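PDB 5JBD: inactive glucansucrase from Lactobacillus reuteri, which is an inactive member of glycosyl hydrolase family 70, a large multidomain protein containing a TIM-type barrel and a bound calcium ion. Local coordinates for residues E254-Y265 with T710-T718; F277-I288 with K743-N751. All coordinates share one frame; numbering follows the deposited sequence.

Contact 1 (E254-Y265 with T710-T718); sequences ENLNWEYFLLNY and TDRYNLGTT
The guanidinium of R712 lies flat on one face of the W258 indole, the two planes only 6° apart, while L262 CD1 sits over the opposite face. Waters 1 and 2 meet the guanidinium in plane, at the edge. The motif is an aromatic cluster of W258, F261 and Y713 with R712 stacked on it, set between a barrel helix, 249-263, and the loop from strand 696-697 to helix 727-739. The indole turns an edge toward the face of Y713, and Y713 in turn points its own edge at F261, placing CD2 of Y713 3.5 Å above the middle of the F261 ring. L715 CD2 rests over the face of Y265, 3.4 Å from CE1 of Y265.

The R712 chain, extended from CG to NE, carries CD over the six-membered ring of W258. Behind it, W258 NE1 donates to R712 O at 2.9 Å, the donor standing above the carbonyl plane, so one tryptophan holds both ends of the arginine. Water 1 joins R712 NH1 to E254 OE2, which Q797 also bonds, and water 2 joins NH2 to N255 OD1. N255 also bonds N246 through ND2, and the amide of N257 is fixed by Y800 and Y804. Y713 OH receives N257 ND2 at 3.0 Å, nearly straight at 163° and in the amide plane, and donates a very short 2.5 Å hydrogen bond to E254 OE2.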
loop_
_atom_site.group_PDB
_atom_site.type_symbol
_atom_site.label_atom_id
_atom_site.label_comp_id
_atom_site.label_asym_id
_atom_site.label_seq_id
_atom_site.Cartn_x
_atom_site.Cartn_y
_atom_site.Cartn_z
ATOM N N GLU A 254 3.475 20.094 4.757
ATOM C CA GLU A 254 4.416 19.246 3.997
ATOM C C GLU A 254 3.745 18.414 2.883
ATOM O O GLU A 254 4.332 18.233 1.809
ATOM C CB GLU A 254 5.274 18.370 4.944
ATOM C CG GLU A 254 6.145 17.281 4.297
ATOM C CD GLU A 254 7.121 17.774 3.233
ATOM O OE1 GLU A 254 7.418 18.988 3.166
ATOM O OE2 GLU A 254 7.605 16.918 2.451
ATOM N N ASN A 255 2.525 17.931 3.108
ATOM C CA ASN A 255 1.787 17.209 2.042
ATOM C C ASN A 255 1.519 18.113 0.833
ATOM O O ASN A 255 1.663 17.669 -0.321
ATOM C CB ASN A 255 0.465 16.626 2.561
ATOM C CG ASN A 255 0.670 15.518 3.573
ATOM O OD1 ASN A 255 1.666 14.774 3.529
ATOM N ND2 ASN A 255 -0.278 15.398 4.494
ATOM N N LEU A 256 1.167 19.374 1.107
ATOM C CA LEU A 256 0.962 20.374 0.061
ATOM C C LEU A 256 2.243 20.598 -0.730
ATOM O O LEU A 256 2.201 20.636 -1.964
ATOM C CB LEU A 256 0.441 21.695 0.642
ATOM C CG LEU A 256 -0.941 21.633 1.276
ATOM C CD1 LEU A 256 -1.274 22.935 1.974
ATOM C CD2 LEU A 256 -1.998 21.315 0.236
ATOM N N ASN A 257 3.366 20.724 -0.023
ATOM C CA ASN A 257 4.702 20.781 -0.639
ATOM C C ASN A 257 4.949 19.598 -1.571
ATOM O O ASN A 257 5.394 19.771 -2.703
ATOM C CB ASN A 257 5.792 20.805 0.443
ATOM C CG ASN A 257 7.131 21.247 -0.097
ATOM O OD1 ASN A 257 7.389 22.445 -0.220
ATOM N ND2 ASN A 257 7.990 20.288 -0.428
ATOM N N TRP A 258 4.666 18.402 -1.068
ATOM C CA TRP A 258 4.883 17.147 -1.798
ATOM C C TRP A 258 4.005 17.054 -3.048
ATOM O O TRP A 258 4.463 16.656 -4.125
ATOM C CB TRP A 258 4.585 15.963 -0.870
ATOM C CG TRP A 258 5.073 14.614 -1.328
ATOM C CD1 TRP A 258 6.093 14.347 -2.192
ATOM C CD2 TRP A 258 4.598 13.342 -0.870
ATOM N NE1 TRP A 258 6.264 12.992 -2.318
ATOM C CE2 TRP A 258 5.363 12.355 -1.511
ATOM C CE3 TRP A 258 3.592 12.948 0.010
ATOM C CZ2 TRP A 258 5.147 10.989 -1.308
ATOM C CZ3 TRP A 258 3.388 11.595 0.229
ATOM C CH2 TRP A 258 4.166 10.631 -0.423
ATOM N N GLU A 259 2.738 17.431 -2.894
ATOM C CA GLU A 259 1.803 17.468 -4.025
ATOM C C GLU A 259 2.256 18.449 -5.100
ATOM O O GLU A 259 2.268 18.109 -6.286
ATOM C CB GLU A 259 0.398 17.802 -3.526
ATOM C CG GLU A 259 -0.220 16.684 -2.684
ATOM C CD GLU A 259 -1.261 17.158 -1.688
ATOM O OE1 GLU A 259 -1.802 18.268 -1.868
ATOM O OE2 GLU A 259 -1.519 16.429 -0.700
ATOM N N TYR A 260 2.700 19.636 -4.671
ATOM C CA TYR A 260 3.200 20.646 -5.593
ATOM C C TYR A 260 4.420 20.115 -6.371
ATOM O O TYR A 260 4.536 20.326 -7.583
ATOM C CB TYR A 260 3.531 21.959 -4.855
ATOM C CG TYR A 260 4.079 23.033 -5.771
ATOM C CD1 TYR A 260 3.235 23.796 -6.579
ATOM C CD2 TYR A 260 5.452 23.248 -5.870
ATOM C CE1 TYR A 260 3.743 24.752 -7.446
ATOM C CE2 TYR A 260 5.971 24.208 -6.723
ATOM C CZ TYR A 260 5.125 24.953 -7.503
ATOM O OH TYR A 260 5.670 25.897 -8.342
ATOM N N PHE A 261 5.302 19.405 -5.672
ATOM C CA PHE A 261 6.493 18.791 -6.282
ATOM C C PHE A 261 6.125 17.791 -7.371
ATOM O O PHE A 261 6.614 17.865 -8.501
ATOM C CB PHE A 261 7.316 18.105 -5.181
ATOM C CG PHE A 261 8.510 17.324 -5.668
ATOM C CD1 PHE A 261 9.696 17.967 -5.997
ATOM C CD2 PHE A 261 8.466 15.931 -5.729
ATOM C CE1 PHE A 261 10.811 17.242 -6.414
ATOM C CE2 PHE A 261 9.577 15.204 -6.135
ATOM C CZ PHE A 261 10.749 15.861 -6.488
ATOM N N LEU A 262 5.231 16.872 -7.037
ATOM C CA LEU A 262 4.812 15.839 -7.988
ATOM C C LEU A 262 4.075 16.428 -9.199
ATOM O O LEU A 262 4.286 15.981 -10.325
ATOM C CB LEU A 262 3.976 14.774 -7.289
ATOM C CG LEU A 262 4.747 13.942 -6.252
ATOM C CD1 LEU A 262 3.776 13.143 -5.424
ATOM C CD2 LEU A 262 5.794 13.034 -6.899
ATOM N N LEU A 263 3.281 17.473 -8.971
ATOM C CA LEU A 263 2.534 18.139 -10.044
ATOM C C LEU A 263 3.413 18.988 -10.963
ATOM O O LEU A 263 2.934 19.442 -12.009
ATOM C CB LEU A 263 1.395 19.005 -9.470
ATOM C CG LEU A 263 0.219 18.292 -8.782
ATOM C CD1 LEU A 263 -0.578 19.268 -7.917
ATOM C CD2 LEU A 263 -0.715 17.603 -9.773
ATOM N N ASN A 264 4.679 19.201 -10.575
ATOM C CA ASN A 264 5.666 19.914 -11.373
ATOM C C ASN A 264 7.020 19.168 -11.450
ATOM O O ASN A 264 8.061 19.800 -11.648
ATOM C CB ASN A 264 5.864 21.309 -10.760
ATOM C CG ASN A 264 4.628 22.166 -10.890
ATOM O OD1 ASN A 264 4.365 22.716 -11.947
ATOM N ND2 ASN A 264 3.851 22.250 -9.832
ATOM N N TYR A 265 6.984 17.838 -11.336
ATOM C CA TYR A 265 8.195 17.010 -11.132
ATOM C C TYR A 265 9.360 17.313 -12.088
ATOM O O TYR A 265 10.471 17.668 -11.646
ATOM C CB TYR A 265 7.844 15.513 -11.162
ATOM C CG TYR A 265 9.054 14.620 -10.994
ATOM C CD1 TYR A 265 9.696 14.521 -9.763
ATOM C CD2 TYR A 265 9.581 13.911 -12.068
ATOM C CE1 TYR A 265 10.825 13.738 -9.598
ATOM C CE2 TYR A 265 10.696 13.094 -11.908
ATOM C CZ TYR A 265 11.308 13.013 -10.667
ATOM O OH TYR A 265 12.437 12.255 -10.495
ATOM N N THR A 710 11.530 4.907 1.735
ATOM C CA THR A 710 12.455 5.590 2.624
ATOM C C THR A 710 12.679 7.050 2.242
ATOM O O THR A 710 13.251 7.793 3.037
ATOM C CB THR A 710 13.831 4.876 2.612
ATOM O OG1 THR A 710 14.350 4.837 1.269
ATOM C CG2 THR A 710 13.695 3.448 3.123
ATOM N N ASP A 711 12.279 7.445 1.025
ATOM C CA ASP A 711 12.506 8.806 0.523
ATOM C C ASP A 711 11.377 9.201 -0.442
ATOM O O ASP A 711 11.271 8.650 -1.532
ATOM C CB ASP A 711 13.889 8.902 -0.170
ATOM C CG ASP A 711 14.328 10.337 -0.450
ATOM O OD1 ASP A 711 13.472 11.218 -0.728
ATOM O OD2 ASP A 711 15.559 10.610 -0.389
ATOM N N ARG A 712 10.560 10.168 -0.020
ATOM C CA ARG A 712 9.370 10.612 -0.763
ATOM C C ARG A 712 9.683 11.488 -1.979
ATOM O O ARG A 712 8.817 11.688 -2.833
ATOM C CB ARG A 712 8.448 11.417 0.146
ATOM C CG ARG A 712 7.700 10.615 1.196
ATOM C CD ARG A 712 6.820 11.573 1.981
ATOM N NE ARG A 712 5.826 10.921 2.824
ATOM C CZ ARG A 712 4.852 11.566 3.477
ATOM N NH1 ARG A 712 4.734 12.891 3.405
ATOM N NH2 ARG A 712 3.993 10.874 4.211
ATOM N N TYR A 713 10.906 12.008 -2.058
ATOM C CA TYR A 713 11.298 12.899 -3.146
ATOM C C TYR A 713 12.289 12.314 -4.141
ATOM O O TYR A 713 12.392 12.837 -5.244
ATOM C CB TYR A 713 11.853 14.203 -2.571
ATOM C CG TYR A 713 10.794 15.020 -1.874
ATOM C CD1 TYR A 713 10.510 14.834 -0.520
ATOM C CD2 TYR A 713 10.051 15.967 -2.568
ATOM C CE1 TYR A 713 9.524 15.580 0.115
ATOM C CE2 TYR A 713 9.066 16.720 -1.933
ATOM C CZ TYR A 713 8.809 16.523 -0.594
ATOM O OH TYR A 713 7.823 17.280 0.006
ATOM N N ASN A 714 13.023 11.270 -3.766
ATOM C CA ASN A 714 13.966 10.632 -4.681
ATOM C C ASN A 714 13.196 9.560 -5.435
ATOM O O ASN A 714 12.908 8.503 -4.880
ATOM C CB ASN A 714 15.154 10.034 -3.893
ATOM C CG ASN A 714 16.239 9.445 -4.787
ATOM O OD1 ASN A 714 15.999 9.039 -5.927
ATOM N ND2 ASN A 714 17.465 9.422 -4.270
ATOM N N LEU A 715 12.902 9.814 -6.712
ATOM C CA LEU A 715 12.219 8.828 -7.568
ATOM C C LEU A 715 13.181 7.991 -8.432
ATOM O O LEU A 715 12.803 7.481 -9.489
ATOM C CB LEU A 715 11.119 9.486 -8.431
ATOM C CG LEU A 715 9.802 10.008 -7.791
ATOM C CD1 LEU A 715 9.990 10.429 -6.355
ATOM C CD2 LEU A 715 9.026 11.083 -8.561
ATOM N N GLY A 716 14.417 7.832 -7.953
ATOM C CA GLY A 716 15.417 7.006 -8.599
ATOM C C GLY A 716 16.419 7.826 -9.400
ATOM O O GLY A 716 16.093 8.898 -9.920
ATOM N N THR A 717 17.629 7.297 -9.503
ATOM C CA THR A 717 18.690 7.881 -10.323
ATOM C C THR A 717 19.187 6.853 -11.318
ATOM O O THR A 717 18.818 5.686 -11.252
ATOM C CB THR A 717 19.867 8.315 -9.452
ATOM O OG1 THR A 717 20.371 7.178 -8.737
ATOM C CG2 THR A 717 19.426 9.390 -8.456
ATOM N N THR A 718 20.014 7.299 -12.253
ATOM C CA THR A 718 20.612 6.404 -13.245
ATOM C C THR A 718 21.392 5.265 -12.571
ATOM O O THR A 718 21.250 4.109 -12.951
ATOM C CB THR A 718 21.504 7.201 -14.214
ATOM O OG1 THR A 718 20.723 8.233 -14.830
ATOM C CG2 THR A 718 22.114 6.290 -15.298
HETATM O O HOH W 1 6.104 14.700 1.886
HETATM O O HOH W 2 1.837 12.637 4.956
HETATM O O HOH W 3 13.767 12.116 -8.276
#

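Contact 2 (F277-I288 with K743-N751); sequences FDGFRVDAADNI and KVQEDIVMN. With CA (calcium ion), chain C.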
loop_
_atom_site.group_PDB
_atom_site.type_symbol
_atom_site.label_atom_id
_atom_site.label_comp_id
_atom_site.label_asym_id
_atom_site.label_seq_id
_atom_site.Cartn_x
_atom_site.Cartn_y
_atom_site.Cartn_z
ATOM N N PHE A 277 3.259 15.202 -13.293
ATOM C CA PHE A 277 2.000 14.522 -13.041
ATOM C C PHE A 277 0.826 15.526 -13.111
ATOM O O PHE A 277 0.990 16.709 -12.775
ATOM C CB PHE A 277 2.029 13.791 -11.699
ATOM C CG PHE A 277 2.939 12.591 -11.683
ATOM C CD1 PHE A 277 2.596 11.431 -12.375
ATOM C CD2 PHE A 277 4.135 12.606 -10.979
ATOM C CE1 PHE A 277 3.438 10.317 -12.365
ATOM C CE2 PHE A 277 4.976 11.499 -10.965
ATOM C CZ PHE A 277 4.628 10.351 -11.657
ATOM N N ASP A 278 -0.326 15.036 -13.568
ATOM C CA ASP A 278 -1.548 15.813 -13.758
ATOM C C ASP A 278 -2.516 15.696 -12.583
ATOM O O ASP A 278 -3.375 16.568 -12.387
ATOM C CB ASP A 278 -2.252 15.349 -15.026
ATOM C CG ASP A 278 -1.387 15.522 -16.254
ATOM O OD1 ASP A 278 -1.154 16.686 -16.656
ATOM O OD2 ASP A 278 -0.898 14.494 -16.790
ATOM N N GLY A 279 -2.398 14.618 -11.822
ATOM C CA GLY A 279 -3.280 14.375 -10.697
ATOM C C GLY A 279 -2.816 13.188 -9.892
ATOM O O GLY A 279 -1.703 12.692 -10.115
ATOM N N PHE A 280 -3.658 12.739 -8.960
ATOM C CA PHE A 280 -3.280 11.685 -8.018
ATOM C C PHE A 280 -4.252 10.528 -7.898
ATOM O O PHE A 280 -5.480 10.696 -7.981
ATOM C CB PHE A 280 -3.092 12.283 -6.628
ATOM C CG PHE A 280 -2.063 13.365 -6.583
ATOM C CD1 PHE A 280 -0.712 13.056 -6.761
ATOM C CD2 PHE A 280 -2.423 14.693 -6.379
ATOM C CE1 PHE A 280 0.253 14.048 -6.726
ATOM C CE2 PHE A 280 -1.453 15.689 -6.342
ATOM C CZ PHE A 280 -0.119 15.370 -6.514
ATOM N N ARG A 281 -3.680 9.343 -7.700
ATOM C CA ARG A 281 -4.378 8.217 -7.120
ATOM C C ARG A 281 -4.005 8.246 -5.645
ATOM O O ARG A 281 -2.828 8.137 -5.310
ATOM C CB ARG A 281 -3.960 6.914 -7.816
ATOM C CG ARG A 281 -4.648 5.656 -7.327
ATOM C CD ARG A 281 -3.975 5.063 -6.099
ATOM N NE ARG A 281 -4.430 3.707 -5.779
ATOM C CZ ARG A 281 -3.979 2.988 -4.747
ATOM N NH1 ARG A 281 -3.065 3.484 -3.923
ATOM N NH2 ARG A 281 -4.424 1.755 -4.553
ATOM N N VAL A 282 -4.987 8.409 -4.760
ATOM C CA VAL A 282 -4.704 8.651 -3.347
ATOM C C VAL A 282 -4.744 7.349 -2.542
ATOM O O VAL A 282 -5.821 6.787 -2.281
ATOM C CB VAL A 282 -5.649 9.708 -2.752
ATOM C CG1 VAL A 282 -5.268 10.004 -1.308
ATOM C CG2 VAL A 282 -5.608 10.985 -3.590
ATOM N N ASP A 283 -3.558 6.860 -2.174
ATOM C CA ASP A 283 -3.429 5.606 -1.432
ATOM C C ASP A 283 -3.973 5.734 -0.019
ATOM O O ASP A 283 -3.750 6.757 0.653
ATOM C CB ASP A 283 -1.954 5.206 -1.345
ATOM C CG ASP A 283 -1.748 3.853 -0.674
ATOM O OD1 ASP A 283 -2.242 2.829 -1.207
ATOM O OD2 ASP A 283 -1.089 3.832 0.378
ATOM N N ALA A 284 -4.703 4.719 0.434
ATOM C CA ALA A 284 -5.165 4.637 1.838
ATOM C C ALA A 284 -5.987 5.851 2.279
ATOM O O ALA A 284 -5.865 6.356 3.408
ATOM C CB ALA A 284 -3.959 4.421 2.767
ATOM N N ALA A 285 -6.831 6.339 1.375
ATOM C CA ALA A 285 -7.639 7.542 1.651
ATOM C C ALA A 285 -8.617 7.364 2.808
ATOM O O ALA A 285 -9.051 8.370 3.367
ATOM C CB ALA A 285 -8.383 7.990 0.413
ATOM N N ASP A 286 -8.919 6.117 3.193
ATOM C CA ASP A 286 -9.747 5.848 4.370
ATOM C C ASP A 286 -8.970 5.772 5.685
ATOM O O ASP A 286 -9.579 5.577 6.735
ATOM C CB ASP A 286 -10.558 4.528 4.239
ATOM C CG ASP A 286 -11.427 4.447 2.956
ATOM O OD1 ASP A 286 -11.689 5.485 2.322
ATOM O OD2 ASP A 286 -11.854 3.310 2.621
ATOM N N ASN A 287 -7.641 5.885 5.643
ATOM C CA ASN A 287 -6.813 5.614 6.821
ATOM C C ASN A 287 -5.929 6.800 7.225
ATOM O O ASN A 287 -4.988 6.633 7.985
ATOM C CB ASN A 287 -5.955 4.383 6.545
ATOM C CG ASN A 287 -6.758 3.239 5.955
ATOM O OD1 ASN A 287 -6.603 2.937 4.782
ATOM N ND2 ASN A 287 -7.636 2.621 6.751
ATOM N N ILE A 288 -6.269 7.981 6.713
ATOM C CA ILE A 288 -5.544 9.216 6.963
ATOM C C ILE A 288 -6.564 10.287 7.361
ATOM O O ILE A 288 -7.695 10.254 6.895
ATOM C CB ILE A 288 -4.727 9.656 5.725
ATOM C CG1 ILE A 288 -5.631 9.908 4.500
ATOM C CG2 ILE A 288 -3.669 8.611 5.391
ATOM C CD1 ILE A 288 -4.887 10.103 3.187
ATOM N N LYS A 743 -3.406 11.833 -19.864
ATOM C CA LYS A 743 -3.000 12.467 -18.615
ATOM C C LYS A 743 -2.485 11.377 -17.705
ATOM O O LYS A 743 -2.837 10.205 -17.880
ATOM C CB LYS A 743 -4.170 13.206 -17.956
ATOM C CG LYS A 743 -4.747 14.343 -18.810
ATOM C CD LYS A 743 -3.769 15.490 -18.981
ATOM C CE LYS A 743 -4.449 16.677 -19.660
ATOM N NZ LYS A 743 -4.306 16.595 -21.123
ATOM N N VAL A 744 -1.640 11.763 -16.751
ATOM C CA VAL A 744 -0.917 10.813 -15.911
ATOM C C VAL A 744 -1.099 11.134 -14.427
ATOM O O VAL A 744 -0.899 12.279 -14.009
ATOM C CB VAL A 744 0.595 10.839 -16.245
ATOM C CG1 VAL A 744 1.312 9.654 -15.600
ATOM C CG2 VAL A 744 0.834 10.850 -17.754
ATOM N N GLN A 745 -1.427 10.124 -13.626
ATOM C CA GLN A 745 -1.546 10.285 -12.171
ATOM C C GLN A 745 -0.455 9.534 -11.434
ATOM O O GLN A 745 0.002 8.487 -11.883
ATOM C CB GLN A 745 -2.910 9.816 -11.664
ATOM C CG GLN A 745 -4.082 10.644 -12.187
ATOM C CD GLN A 745 -4.551 10.254 -13.587
ATOM O OE1 GLN A 745 -4.552 9.076 -13.956
ATOM N NE2 GLN A 745 -4.939 11.251 -14.381
ATOM N N GLU A 746 -0.032 10.077 -10.297
ATOM C CA GLU A 746 0.918 9.389 -9.413
ATOM C C GLU A 746 0.170 8.897 -8.198
ATOM O O GLU A 746 -0.711 9.576 -7.672
ATOM C CB GLU A 746 2.075 10.317 -8.977
ATOM C CG GLU A 746 2.989 9.793 -7.866
ATOM C CD GLU A 746 3.780 8.523 -8.201
ATOM O OE1 GLU A 746 3.340 7.696 -9.051
ATOM O OE2 GLU A 746 4.848 8.334 -7.562
ATOM N N ASP A 747 0.524 7.692 -7.787
ATOM C CA ASP A 747 0.078 7.090 -6.548
ATOM C C ASP A 747 0.774 7.825 -5.411
ATOM O O ASP A 747 1.975 7.649 -5.212
ATOM C CB ASP A 747 0.476 5.602 -6.551
ATOM C CG ASP A 747 -0.427 4.734 -5.712
ATOM O OD1 ASP A 747 -0.857 5.192 -4.638
ATOM O OD2 ASP A 747 -0.698 3.571 -6.142
ATOM N N ILE A 748 0.029 8.649 -4.682
ATOM C CA ILE A 748 0.586 9.455 -3.579
ATOM C C ILE A 748 0.242 8.746 -2.278
ATOM O O ILE A 748 -0.892 8.301 -2.100
ATOM C CB ILE A 748 0.137 10.946 -3.610
ATOM C CG1 ILE A 748 0.906 11.762 -2.552
ATOM C CG2 ILE A 748 -1.381 11.113 -3.438
ATOM C CD1 ILE A 748 0.670 13.249 -2.636
ATOM N N VAL A 749 1.232 8.648 -1.383
ATOM C CA VAL A 749 1.178 7.728 -0.243
ATOM C C VAL A 749 1.449 8.475 1.058
ATOM O O VAL A 749 2.590 8.515 1.530
ATOM C CB VAL A 749 2.200 6.587 -0.408
ATOM C CG1 VAL A 749 2.077 5.560 0.723
ATOM C CG2 VAL A 749 2.012 5.915 -1.764
ATOM N N MET A 750 0.391 9.061 1.633
ATOM C CA MET A 750 0.496 9.848 2.875
ATOM C C MET A 750 0.369 9.033 4.159
ATOM O O MET A 750 0.636 9.566 5.235
ATOM C CB MET A 750 -0.532 10.991 2.894
ATOM C CG MET A 750 -0.226 12.111 1.906
ATOM S SD MET A 750 -1.476 13.425 1.809
ATOM C CE MET A 750 -2.644 12.679 0.650
ATOM N N ASN A 751 -0.008 7.756 4.081
ATOM C CA ASN A 751 -0.346 7.043 5.305
ATOM C C ASN A 751 0.871 6.650 6.127
ATOM O O ASN A 751 0.843 6.814 7.347
ATOM C CB ASN A 751 -1.173 5.800 5.061
ATOM C CG ASN A 751 -1.532 5.089 6.360
ATOM O OD1 ASN A 751 -2.292 5.611 7.197
ATOM N ND2 ASN A 751 -0.966 3.904 6.551
HETATM CA CA CA C . -2.924 6.475 9.202
HETATM O O HOH W 4 -1.153 6.367 1.776
HETATM O O HOH W 5 -2.117 9.121 0.354
HETATM O O HOH W 6 -1.467 8.228 8.420
#
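Backbone bonds pair G279-V282 with Q745-I748 as parallel neighbours, beginning at D278 N to V744 O. E746 N to G279 O, R281 N to E746 O and I748 N to R281 O follow, and D283 N to I748 O ends the series. A side chain extends it at the start: D278 OD2 takes V744 N on its anti lone pair at 2.8 Å, with H738 its second partner.

On the face of R281 and D747, R281 NH1 is shared in a salt-bridge network by D747 OD1 and D283 OD1, each at 2.9 Å. The bend at chi2 (-84°) lays the arginine alongside D747, whose OD2 is held by Y707.

Rings pack on the side of F280, E746 and I748. E746 CB makes a CH-pi contact 3.4 Å above the centre of the F277 ring, its carboxylate stacked on that ring with the polar end bonded to A694; I748 CG2 packs on F280 CB.

Calcium is bound by N287 O, 2.4 Å, and N751 OD1, 2.3 Å, together with water 6 and further ligands that include E237 and D243. Strands 279-282 and 743-748 are neighbours in the eight-stranded parallel barrel of family 70, with calcium past their C-terminal ends.

From the N terminus the chain first lays down helix 249-263 and, after the short helix 265-269, strand 279-282, the first halves of contacts 1 and 2. About 420 residues after 288, 710-718 returns to the helix and closes contact 1; helix 727-739 then leads to strand 743-748, which closes contact 2. The two loops therefore cross: that of contact 2 opens inside that of contact 1 and closes after it. Together they join early and late parts of the chain, so that one barrel is built from both. The contacts also touch: N255 CG packs on M750 SD and E259 CG on I748 CD1, seating the helix against the strand pair, with the loop 710-718 on the helix.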